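Local coordinates for topoisomerase I-like protein (Leishmania donovani, PDB 2B9S), which relaxes supercoiled DNA by transient single-strand cleavage and religation, working as a heterodimer in which the second chain supplies the C-terminal topoisomerase domain, at the interface of chains A and B. Coordinates in Å, arbitrary orientation; residue numbers count along the deposited sequence, not the author numbering. Chains: chain A, topoisomerase I-like protein; chain B, DNA topoisomerase I-like protein.

Contact 1: the interface of chains A and B. Residues chain A 394, 413, 416; chain B 28, 31, 41-42.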
ATOM      1  N   LEU A 394      16.155   9.877 -11.990  1.00 40.85           N
ATOM      2  CA  LEU A 394      17.164   8.854 -12.268  1.00 42.71           C
ATOM      3  C   LEU A 394      17.784   9.064 -13.658  1.00 43.55           C
ATOM      4  O   LEU A 394      19.002   8.960 -13.828  1.00 42.20           O
ATOM      5  CB  LEU A 394      16.587   7.436 -12.123  1.00 41.94           C
ATOM      6  CG  LEU A 394      17.614   6.302 -11.987  1.00 42.78           C
ATOM      7  CD1 LEU A 394      18.265   6.327 -10.624  1.00 42.32           C
ATOM      8  CD2 LEU A 394      17.013   4.926 -12.243  1.00 41.85           C
ATOM      9  N   LEU A 413      27.899   0.108  -8.764  1.00 53.91           N
ATOM     10  CA  LEU A 413      26.702  -0.164  -7.975  1.00 51.97           C
ATOM     11  C   LEU A 413      26.523   0.848  -6.845  1.00 51.02           C
ATOM     12  O   LEU A 413      25.411   1.298  -6.592  1.00 49.63           O
ATOM     13  CB  LEU A 413      26.721  -1.579  -7.394  1.00 52.96           C
ATOM     14  CG  LEU A 413      26.356  -2.785  -8.263  1.00 53.96           C
ATOM     15  CD1 LEU A 413      26.720  -4.064  -7.525  1.00 54.01           C
ATOM     16  CD2 LEU A 413      24.875  -2.789  -8.638  1.00 54.66           C
ATOM     17  N   PHE A 416      24.985   3.515  -8.345  1.00 44.45           N
ATOM     18  CA  PHE A 416      23.562   3.269  -8.490  1.00 44.60           C
ATOM     19  C   PHE A 416      22.806   3.522  -7.174  1.00 44.14           C
ATOM     20  O   PHE A 416      21.834   4.278  -7.153  1.00 44.88           O
ATOM     21  CB  PHE A 416      23.299   1.848  -8.987  1.00 44.59           C
ATOM     22  CG  PHE A 416      21.859   1.579  -9.244  1.00 44.33           C
ATOM     23  CD1 PHE A 416      21.054   1.038  -8.247  1.00 44.48           C
ATOM     24  CD2 PHE A 416      21.295   1.904 -10.468  1.00 44.36           C
ATOM     25  CE1 PHE A 416      19.716   0.812  -8.474  1.00 44.83           C
ATOM     26  CE2 PHE A 416      19.948   1.683 -10.706  1.00 44.32           C
ATOM     27  CZ  PHE A 416      19.157   1.134  -9.708  1.00 44.46           C
TER
ATOM     28  N   ILE B  28      16.526   1.617 -15.533  1.00 40.73           N
ATOM     29  CA  ILE B  28      17.474   0.752 -14.844  1.00 40.77           C
ATOM     30  C   ILE B  28      18.107  -0.297 -15.781  1.00 42.59           C
ATOM     31  O   ILE B  28      19.335  -0.436 -15.826  1.00 42.50           O
ATOM     32  CB  ILE B  28      16.804   0.092 -13.613  1.00 39.92           C
ATOM     33  CG1 ILE B  28      16.581   1.150 -12.531  1.00 39.86           C
ATOM     34  CG2 ILE B  28      17.640  -1.050 -13.061  1.00 37.21           C
ATOM     35  CD1 ILE B  28      15.631   0.732 -11.444  1.00 40.75           C
ATOM     36  N   TRP B  31      20.680   1.228 -18.471  1.00 47.93           N
ATOM     37  CA  TRP B  31      21.924   1.653 -17.870  1.00 46.79           C
ATOM     38  C   TRP B  31      22.747   0.442 -17.434  1.00 49.49           C
ATOM     39  O   TRP B  31      23.974   0.448 -17.554  1.00 52.07           O
ATOM     40  CB  TRP B  31      21.645   2.633 -16.719  1.00 40.92           C
ATOM     41  CG  TRP B  31      22.848   3.011 -15.902  1.00 38.76           C
ATOM     42  CD1 TRP B  31      23.616   4.141 -16.031  1.00 38.40           C
ATOM     43  CD2 TRP B  31      23.409   2.269 -14.810  1.00 37.42           C
ATOM     44  NE1 TRP B  31      24.627   4.137 -15.093  1.00 37.36           N
ATOM     45  CE2 TRP B  31      24.522   3.002 -14.333  1.00 36.48           C
ATOM     46  CE3 TRP B  31      23.083   1.053 -14.195  1.00 37.72           C
ATOM     47  CZ2 TRP B  31      25.301   2.564 -13.270  1.00 37.93           C
ATOM     48  CZ3 TRP B  31      23.873   0.608 -13.141  1.00 38.87           C
ATOM     49  CH2 TRP B  31      24.971   1.364 -12.689  1.00 38.55           C
ATOM     50  N   LYS B  41      22.025  -7.837  -9.545  1.00 49.89           N
ATOM     51  CA  LYS B  41      22.580  -7.068  -8.418  1.00 49.64           C
ATOM     52  C   LYS B  41      21.760  -5.790  -8.113  1.00 49.19           C
ATOM     53  O   LYS B  41      22.119  -4.989  -7.230  1.00 49.04           O
ATOM     54  CB  LYS B  41      24.072  -6.740  -8.668  1.00 49.08           C
ATOM     55  N   ILE B  42      20.659  -5.622  -8.851  1.00 47.81           N
ATOM     56  CA  ILE B  42      19.740  -4.485  -8.705  1.00 45.55           C
ATOM     57  C   ILE B  42      18.288  -4.971  -8.494  1.00 45.05           C
ATOM     58  O   ILE B  42      17.621  -4.542  -7.547  1.00 46.01           O
ATOM     59  CB  ILE B  42      19.847  -3.518  -9.911  1.00 45.26           C
ATOM     60  CG1 ILE B  42      21.221  -2.830  -9.923  1.00 44.76           C
ATOM     61  CG2 ILE B  42      18.734  -2.475  -9.876  1.00 45.50           C
ATOM     62  CD1 ILE B  42      21.668  -2.358 -11.298  1.00 44.66           C
TER
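The phenyl ring of A:Phe416 points tip-first between two isoleucines of chain B. Its far carbon CZ lies 3.6 Å from the branch methyl CG2 of B:Ile42, and CE1 shares that methyl. The CG1 methylene of the same isoleucine stands about 4.1 Å above one ring face, displaced toward the rim, which makes B:Ile42 grip the ring obliquely at a corner without covering it centrally. B:Ile28 comes to the ring differently: its CG1 lies in the ring plane at the edge, 3.8 Å from CZ of A:Phe416, with the two side chains at about a right angle. In A:Phe416 CG is anti to the backbone N, beside the carbonyl carbon (chi1 -176°), which leans the ring along the helix with its tip at the isoleucines.

Further out, the indole of B:Trp31 slants against the ring with its six-membered part, CZ3 lying 3.9 Å from A:Phe416 CD2. On the other flank of B:Ile28, the CG1 methylene that meets the phenyl edge also receives the CD2 methyl of A:Leu394 at 3.8 Å, and one methylene is thus shared by two helices of chain A. A:Leu413 uses both methyls: CD2 rests 3.9 Å from B:Ile42 CG1, while CD1 meets CB of B:Lys41 at the same separation.

At the polar rim, the carbonyl O of B:Lys41 approaches CD2 of A:Leu413 to 3.8 Å, a van der Waals contact. The lysine side chain is modelled as far as CB. No hydrogen bond or salt bridge joins the chains here; the patch appears to rely on fit and burial of apolar surface.

In the fold, A:Leu413 and A:Phe416 lie one helical turn apart on helix 411-427, A:Leu394 belongs to helix 384-400, and chain B contributes helix 25-34 and the short 3-10 helix 39-41 with the residue that follows it.

Contact 2: the interface of chains A and B. Residues chain A 246, 249, 387-388, 391-392; chain B 22-24, 27, 62.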
ATOM      1  N   PHE A 246       3.792   3.954 -16.776  1.00 29.91           N
ATOM      2  CA  PHE A 246       5.052   4.623 -17.095  1.00 31.84           C
ATOM      3  C   PHE A 246       4.996   5.394 -18.407  1.00 32.57           C
ATOM      4  O   PHE A 246       5.660   6.418 -18.554  1.00 34.02           O
ATOM      5  CB  PHE A 246       6.221   3.653 -17.064  1.00 29.74           C
ATOM      6  CG  PHE A 246       6.620   3.265 -15.689  1.00 28.92           C
ATOM      7  CD1 PHE A 246       6.470   1.954 -15.251  1.00 28.76           C
ATOM      8  CD2 PHE A 246       7.129   4.211 -14.805  1.00 28.61           C
ATOM      9  CE1 PHE A 246       6.846   1.588 -13.971  1.00 27.21           C
ATOM     10  CE2 PHE A 246       7.497   3.853 -13.504  1.00 26.25           C
ATOM     11  CZ  PHE A 246       7.356   2.540 -13.098  1.00 29.15           C
ATOM     12  N   ALA A 249       3.601   8.859 -17.531  1.00 31.31           N
ATOM     13  CA  ALA A 249       4.650   9.699 -16.933  1.00 33.54           C
ATOM     14  C   ALA A 249       5.588  10.334 -17.995  1.00 34.55           C
ATOM     15  O   ALA A 249       5.978  11.504 -17.862  1.00 33.82           O
ATOM     16  CB  ALA A 249       5.453   8.914 -15.896  1.00 30.70           C
ATOM     17  N   THR A 387       5.435   9.589 -10.181  1.00 30.51           N
ATOM     18  CA  THR A 387       6.073   8.656 -11.120  1.00 33.02           C
ATOM     19  C   THR A 387       7.039   9.385 -12.060  1.00 33.94           C
ATOM     20  O   THR A 387       8.160   8.916 -12.295  1.00 34.43           O
ATOM     21  CB  THR A 387       5.015   7.928 -11.999  1.00 31.93           C
ATOM     22  OG1 THR A 387       4.004   7.361 -11.166  1.00 30.95           O
ATOM     23  CG2 THR A 387       5.654   6.823 -12.835  1.00 29.34           C
ATOM     24  N   TYR A 388       6.576  10.508 -12.609  1.00 34.64           N
ATOM     25  CA  TYR A 388       7.384  11.373 -13.460  1.00 35.80           C
ATOM     26  C   TYR A 388       8.637  11.883 -12.739  1.00 35.50           C
ATOM     27  O   TYR A 388       9.746  11.803 -13.273  1.00 35.80           O
ATOM     28  CB  TYR A 388       6.546  12.549 -13.988  1.00 38.37           C
ATOM     29  CG  TYR A 388       7.386  13.695 -14.514  1.00 39.43           C
ATOM     30  CD1 TYR A 388       7.943  13.650 -15.801  1.00 39.56           C
ATOM     31  CD2 TYR A 388       7.649  14.807 -13.713  1.00 38.79           C
ATOM     32  CE1 TYR A 388       8.741  14.683 -16.270  1.00 39.77           C
ATOM     33  CE2 TYR A 388       8.432  15.849 -14.170  1.00 39.37           C
ATOM     34  CZ  TYR A 388       8.977  15.790 -15.449  1.00 40.70           C
ATOM     35  OH  TYR A 388       9.754  16.840 -15.902  1.00 40.46           O
ATOM     36  N   SER A 391      11.223   8.993 -11.911  1.00 34.08           N
ATOM     37  CA  SER A 391      11.840   8.462 -13.128  1.00 34.19           C
ATOM     38  C   SER A 391      12.761   9.466 -13.818  1.00 34.88           C
ATOM     39  O   SER A 391      13.846   9.107 -14.261  1.00 35.68           O
ATOM     40  CB  SER A 391      10.769   7.975 -14.094  1.00 30.57           C
ATOM     41  OG  SER A 391      10.297   6.716 -13.684  1.00 30.49           O
ATOM     42  N   ILE A 392      12.324  10.715 -13.895  1.00 36.78           N
ATOM     43  CA  ILE A 392      13.110  11.774 -14.506  1.00 37.76           C
ATOM     44  C   ILE A 392      14.337  12.131 -13.673  1.00 38.64           C
ATOM     45  O   ILE A 392      15.330  12.600 -14.213  1.00 40.67           O
ATOM     46  CB  ILE A 392      12.249  13.033 -14.843  1.00 38.62           C
ATOM     47  CG1 ILE A 392      12.751  13.723 -16.128  1.00 40.10           C
ATOM     48  CG2 ILE A 392      12.211  14.026 -13.666  1.00 38.03           C
ATOM     49  CD1 ILE A 392      12.952  12.790 -17.344  1.00 39.67           C
TER
ATOM     50  N   TYR B  22       7.960   3.120  -8.735  1.00 22.90           N
ATOM     51  CA  TYR B  22       8.069   4.519  -9.165  1.00 24.92           C
ATOM     52  C   TYR B  22       9.005   4.823 -10.341  1.00 27.59           C
ATOM     53  O   TYR B  22       8.738   5.741 -11.119  1.00 29.81           O
ATOM     54  CB  TYR B  22       8.437   5.408  -7.967  1.00 23.62           C
ATOM     55  CG  TYR B  22       7.241   5.717  -7.080  1.00 23.49           C
ATOM     56  CD1 TYR B  22       7.077   5.093  -5.850  1.00 21.47           C
ATOM     57  CD2 TYR B  22       6.254   6.616  -7.511  1.00 23.16           C
ATOM     58  CE1 TYR B  22       5.983   5.363  -5.064  1.00 22.88           C
ATOM     59  CE2 TYR B  22       5.146   6.894  -6.732  1.00 24.00           C
ATOM     60  CZ  TYR B  22       5.015   6.274  -5.508  1.00 23.90           C
ATOM     61  OH  TYR B  22       3.909   6.564  -4.747  1.00 22.47           O
ATOM     62  N   ILE B  23      10.111   4.084 -10.449  1.00 28.33           N
ATOM     63  CA  ILE B  23      11.087   4.280 -11.527  1.00 28.11           C
ATOM     64  C   ILE B  23      10.746   3.361 -12.723  1.00 28.73           C
ATOM     65  O   ILE B  23      10.499   2.171 -12.542  1.00 26.65           O
ATOM     66  CB  ILE B  23      12.502   3.953 -11.047  1.00 29.35           C
ATOM     67  CG1 ILE B  23      12.871   4.781  -9.814  1.00 28.56           C
ATOM     68  CG2 ILE B  23      13.507   4.162 -12.176  1.00 30.13           C
ATOM     69  CD1 ILE B  23      14.013   4.174  -9.011  1.00 27.82           C
ATOM     70  N   ASP B  24      10.704   3.921 -13.934  1.00 29.01           N
ATOM     71  CA  ASP B  24      10.535   3.113 -15.129  1.00 30.97           C
ATOM     72  C   ASP B  24      11.661   2.058 -15.114  1.00 32.25           C
ATOM     73  O   ASP B  24      12.845   2.414 -15.021  1.00 34.45           O
ATOM     74  CB  ASP B  24      10.571   4.036 -16.358  1.00 31.60           C
ATOM     75  CG  ASP B  24      10.046   3.373 -17.627  1.00 30.34           C
ATOM     76  OD1 ASP B  24      10.320   2.182 -17.838  1.00 28.68           O
ATOM     77  OD2 ASP B  24       9.375   4.063 -18.433  1.00 31.55           O
ATOM     78  N   ILE B  27      14.614   2.290 -17.512  1.00 37.10           N
ATOM     79  CA  ILE B  27      15.726   3.204 -17.204  1.00 37.91           C
ATOM     80  C   ILE B  27      16.868   2.418 -16.542  1.00 39.48           C
ATOM     81  O   ILE B  27      18.021   2.518 -16.954  1.00 40.78           O
ATOM     82  CB  ILE B  27      15.289   4.400 -16.305  1.00 38.18           C
ATOM     83  CG1 ILE B  27      14.158   5.206 -16.962  1.00 37.42           C
ATOM     84  CG2 ILE B  27      16.491   5.295 -15.950  1.00 37.16           C
ATOM     85  CD1 ILE B  27      13.595   6.305 -16.076  1.00 37.38           C
ATOM     86  N   PHE B  62      13.771   7.850 -21.299  1.00 51.36           N
ATOM     87  CA  PHE B  62      12.478   8.107 -20.651  1.00 49.71           C
ATOM     88  C   PHE B  62      11.930   9.437 -21.167  1.00 50.80           C
ATOM     89  O   PHE B  62      12.630  10.462 -21.125  1.00 52.10           O
ATOM     90  CB  PHE B  62      12.626   8.117 -19.121  1.00 48.27           C
ATOM     91  CG  PHE B  62      11.322   8.309 -18.368  1.00 47.33           C
ATOM     92  CD1 PHE B  62      10.928   9.581 -17.933  1.00 47.02           C
ATOM     93  CD2 PHE B  62      10.497   7.217 -18.080  1.00 46.36           C
ATOM     94  CE1 PHE B  62       9.728   9.762 -17.232  1.00 45.71           C
ATOM     95  CE2 PHE B  62       9.300   7.387 -17.383  1.00 46.12           C
ATOM     96  CZ  PHE B  62       8.915   8.665 -16.962  1.00 46.38           C
ATOM     97  OXT PHE B  62      10.803   9.510 -21.667  1.00 50.15           O
TER
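The hydroxyl of A:Ser391 meets two backbone groups of chain B. Its OG accepts a hydrogen bond from the amide N of B:Asp24 (2.8 Å, 155° at the hydrogen) and gives one to the carbonyl O of B:Tyr22 at 3.2 Å, arriving in the carbonyl plane on a lone pair. One side-chain oxygen therefore serves as both acceptor and donor. The CB of A:Ser391 presses over a face of the B:Phe62 ring, 3.7 Å from its centroid, in a CH-pi contact displaced toward the rim.

A:Phe246 packs against the same loop, under B:Asp24. The CA of B:Asp24 sits over its ring face, 3.6 Å from the centroid, and the two side chains slide past each other in opposite directions, bringing the carboxylate over CB and CG of A:Phe246, its plane 29° from the ring. The main chain around B:Tyr22 adjoins the edge of this phenyl.

Around B:Phe62, the methyl of A:Ala249 touches CZ at 3.6 Å, while CD1 of A:Ile392 meets CD1 of the ring at 3.8 Å, the two side chains crossing at about a right angle. B:Ile27 brings its CD1 methyl to CB of A:Ser391.

What positions the serine is its first torsion: OG is anti to the carbonyl carbon and beside the backbone N (chi1 -79°), which turns it toward the segment 22-24. The carbonyl O of A:Thr387, one turn earlier on helix 384-400, is a weak alternative acceptor that competes with B:Tyr22 O for the one hydroxyl hydrogen. B:Phe62 has CG anti to its backbone N, sending the ring of this C-terminal residue toward helices 236-266 and 384-400.

The site fastens both the approach to helix 25-34 and the C terminus of chain B to the large subunit. It probably helps to hold the C-terminal topoisomerase domain in register with the catalytic core.

About 14 Å separates the C-alpha centres of contact 1 and contact 2, which lie on the same heterodimer interface and share two helices. Helix 384-400 of chain A runs through both, as does helix 25-34 of chain B, where B:Ile27 serves contact 2 and its neighbour B:Ile28 serves contact 1. Helix 411-427 enters at contact 1 and helix 236-266 at contact 2. No polar bond crosses at contact 1, whereas contact 2 adds hydrogen bonds to backbone groups. Together they could fix both position and rotation of the small subunit, helping the separately encoded chains to work as one topoisomerase.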